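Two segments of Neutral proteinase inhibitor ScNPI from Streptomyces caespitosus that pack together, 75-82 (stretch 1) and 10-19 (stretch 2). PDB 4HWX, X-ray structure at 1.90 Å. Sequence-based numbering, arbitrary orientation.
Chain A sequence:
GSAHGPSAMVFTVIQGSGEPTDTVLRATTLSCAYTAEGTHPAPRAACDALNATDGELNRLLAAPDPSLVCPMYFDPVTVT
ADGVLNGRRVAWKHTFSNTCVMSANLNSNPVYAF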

# COMPACT_ATOMS: atom_id res chain seq x y z
N ASP A 75 24.64 2.14 6.74
CA ASP A 75 24.22 1.46 5.52
C ASP A 75 22.71 1.41 5.66
O ASP A 75 22.17 0.41 6.12
CB ASP A 75 24.92 0.08 5.42
CG ASP A 75 24.81 -0.57 4.07
OD1 ASP A 75 24.06 -0.04 3.20
OD2 ASP A 75 25.50 -1.59 3.85
N PRO A 76 22.06 2.57 5.41
CA PRO A 76 20.64 2.73 5.75
C PRO A 76 19.68 1.77 5.07
O PRO A 76 19.87 1.34 3.92
CB PRO A 76 20.34 4.18 5.37
CG PRO A 76 21.41 4.56 4.38
CD PRO A 76 22.62 3.85 4.92
N VAL A 77 18.64 1.43 5.84
CA VAL A 77 17.55 0.55 5.47
C VAL A 77 16.26 1.24 5.95
O VAL A 77 16.18 1.68 7.10
CB VAL A 77 17.73 -0.92 6.00
CG1 VAL A 77 17.89 -0.97 7.53
CG2 VAL A 77 16.59 -1.82 5.56
N THR A 78 15.27 1.35 5.05
CA THR A 78 14.03 2.06 5.34
C THR A 78 12.83 1.13 5.26
O THR A 78 12.70 0.34 4.33
CB THR A 78 13.91 3.25 4.36
OG1 THR A 78 15.03 4.12 4.60
CG2 THR A 78 12.57 4.04 4.49
N VAL A 79 11.96 1.21 6.27
CA VAL A 79 10.71 0.46 6.32
C VAL A 79 9.60 1.43 5.92
O VAL A 79 9.68 2.62 6.23
CB VAL A 79 10.42 -0.24 7.67
CG1 VAL A 79 11.39 -1.37 7.93
CG2 VAL A 79 10.38 0.74 8.85
N THR A 80 8.60 0.93 5.19
CA THR A 80 7.46 1.74 4.75
C THR A 80 6.17 1.01 5.09
O THR A 80 6.15 -0.22 5.15
CB THR A 80 7.49 2.08 3.25
OG1 THR A 80 7.26 0.90 2.47
CG2 THR A 80 8.76 2.78 2.81
N ALA A 81 5.11 1.78 5.34
CA ALA A 81 3.77 1.26 5.60
C ALA A 81 2.78 2.19 4.90
O ALA A 81 2.83 3.40 5.12
CB ALA A 81 3.51 1.18 7.09
N ASP A 82 2.01 1.67 3.94
CA ASP A 82 1.04 2.49 3.20
C ASP A 82 -0.27 1.75 3.04
O ASP A 82 -0.25 0.53 2.84
CB ASP A 82 1.56 2.91 1.81
CG ASP A 82 2.81 3.74 1.83
OD1 ASP A 82 2.70 4.98 1.86
OD2 ASP A 82 3.92 3.16 1.75
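Stretch 2 (10-19) VFTVIQGSGE

Stretch 2 lies beside stretch 1 as an antiparallel neighbour in a β-sheet, and the backbone carries most of the polar contact. Three residue pairs exchange two hydrogen bonds each. Ile 14 N donates to Thr 78 O at 2.7 Å, and Thr 78 N donates back to Ile 14 O at 2.9 Å; both are nearly straight. Thr 80 N reaches Thr 12 O at 3.0 Å, and Thr 12 N reaches Thr 80 O at 3.2 Å. Val 10 N meets Asp 82 O at 2.9 Å, with Asp 82 N to Val 10 O at 3.1 Å. Beyond the paired strands, Gly 16 N donates to Pro 76 O at 2.9 Å, with a more bent angle of 132°.

Two hydrogen bonds donated by side-chain hydroxyls add to this ladder. Thr 12 OG1 donates to Thr 80 OG1 at 2.7 Å. Thr 78 OG1 donates to Gly 16 O at 2.8 Å, so a side chain of stretch 1 holds the backbone just past the end of strand 10-15. One water ties the far end together. It accepts from Thr 80 OG1 at 2.7 Å and donates to Val 10 O at 2.9 Å and to Asp 82 OD2 at 2.7 Å. Thr 80 OG1 therefore accepts from Thr 12 and donates to the water.

The strands are 77-82 and 10-15. Their N-to-C directions differ by 161°, and their axes approach to 4.6 Å. The register runs without a bulge from Val 77 opposite Gln 15 to Asp 82 opposite Val 10. CA-CA distances are 5.0 Å for Thr 78 and Ile 14, 5.2 Å for Thr 80 and Thr 12, and 5.5 Å for Asp 82 and Val 10. The alternate pairs, Val 77 with Gln 15, Val 79 with Val 13 and Ala 81 with Phe 11, have no mutual backbone hydrogen bonds. There the CA atoms face carbonyls across the gap: Val 77 CA lies 3.3 Å from Ile 14 O, and Val 79 CA lies 3.4 Å from Thr 12 O.

Side chains alternate between the two faces. On one face Val 77, Val 79 and Ala 81 meet Val 13 and Phe 11. Val 13 touches both valines: its CG1 is 3.5 Å from Val 77 CG2, and its CG2 is 4.1 Å from Val 79 CG1. Ala 81 CB packs 3.7 Å from Phe 11 CD1. Gln 15 is also on this face, but it is exposed and its side chain comes no nearer to stretch 1 than 5.0 Å, from Gln 15 CG to Pro 76 O.

The other face carries Thr 78, Thr 80, Asp 82, Val 10, Thr 12 and Ile 14. Thr 80 CG2 sits 3.6 Å from Ile 14 CD1, a methyl contact next to the threonine hydroxyl pair. Beyond the paired strands, just before Val 77 and after Gly 16, Pro 76 CG lies 3.6 Å from Ser 17 OG. Gly 16 and Gly 18 adopt positive phi angles, 130° and 99°, where a CB would jam against the preceding carbonyl. Together the stretches bury 672 Å², both sides summed.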

# COMPACT_ATOMS: atom_id res chain seq x y z
N VAL A 10 0.29 -2.30 2.66
CA VAL A 10 1.47 -2.85 2.02
C VAL A 10 2.67 -2.38 2.86
O VAL A 10 2.76 -1.20 3.22
CB VAL A 10 1.61 -2.53 0.50
CG1 VAL A 10 1.58 -1.03 0.25
CG2 VAL A 10 2.91 -3.13 -0.06
N PHE A 11 3.56 -3.31 3.20
CA PHE A 11 4.79 -3.04 3.93
C PHE A 11 5.99 -3.34 3.06
O PHE A 11 5.99 -4.36 2.39
CB PHE A 11 4.86 -3.87 5.23
CG PHE A 11 3.64 -3.67 6.10
CD1 PHE A 11 3.49 -2.52 6.85
CD2 PHE A 11 2.62 -4.62 6.12
CE1 PHE A 11 2.34 -2.31 7.61
CE2 PHE A 11 1.47 -4.42 6.89
CZ PHE A 11 1.35 -3.28 7.65
N THR A 12 6.99 -2.46 3.04
CA THR A 12 8.19 -2.73 2.24
C THR A 12 9.44 -2.44 3.08
O THR A 12 9.41 -1.71 4.09
CB THR A 12 8.24 -1.96 0.89
OG1 THR A 12 8.84 -0.68 1.04
CG2 THR A 12 6.89 -1.90 0.14
N VAL A 13 10.55 -3.02 2.64
CA VAL A 13 11.88 -2.79 3.21
C VAL A 13 12.76 -2.38 2.03
O VAL A 13 12.87 -3.11 1.04
CB VAL A 13 12.42 -4.01 3.99
CG1 VAL A 13 13.81 -3.74 4.53
CG2 VAL A 13 11.48 -4.41 5.12
N ILE A 14 13.35 -1.18 2.14
CA ILE A 14 14.14 -0.55 1.10
C ILE A 14 15.63 -0.43 1.47
O ILE A 14 15.97 -0.04 2.59
CB ILE A 14 13.53 0.86 0.82
CG1 ILE A 14 12.05 0.75 0.39
CG2 ILE A 14 14.35 1.63 -0.22
CD1 ILE A 14 11.29 2.14 0.35
N GLN A 15 16.50 -0.77 0.51
CA GLN A 15 17.95 -0.61 0.67
C GLN A 15 18.27 0.85 0.36
O GLN A 15 18.21 1.27 -0.80
CB GLN A 15 18.70 -1.58 -0.26
CG GLN A 15 20.21 -1.60 -0.05
CD GLN A 15 20.87 -2.44 -1.11
OE1 GLN A 15 21.19 -3.62 -0.90
NE2 GLN A 15 21.02 -1.88 -2.31
N GLY A 16 18.50 1.63 1.42
CA GLY A 16 18.75 3.07 1.31
C GLY A 16 17.90 3.90 2.25
O GLY A 16 17.25 3.36 3.16
N SER A 17 17.89 5.22 2.04
CA SER A 17 17.16 6.18 2.88
C SER A 17 15.72 6.47 2.41
O SER A 17 15.03 7.28 3.04
CB SER A 17 17.94 7.49 2.96
OG SER A 17 19.18 7.29 3.62
N GLY A 18 15.27 5.82 1.34
CA GLY A 18 13.93 6.00 0.81
C GLY A 18 13.83 6.94 -0.38
O GLY A 18 12.79 7.57 -0.60
N GLU A 19 14.90 7.02 -1.17
CA GLU A 19 14.92 7.81 -2.41
C GLU A 19 14.09 7.07 -3.46
O GLU A 19 14.18 5.84 -3.49
CB GLU A 19 16.37 8.04 -2.90
CG GLU A 19 17.26 8.81 -1.94
CD GLU A 19 16.89 10.27 -1.76
OE1 GLU A 19 17.42 11.12 -2.52
OE2 GLU A 19 16.09 10.58 -0.85
O HOH W 1 4.61 0.60 1.96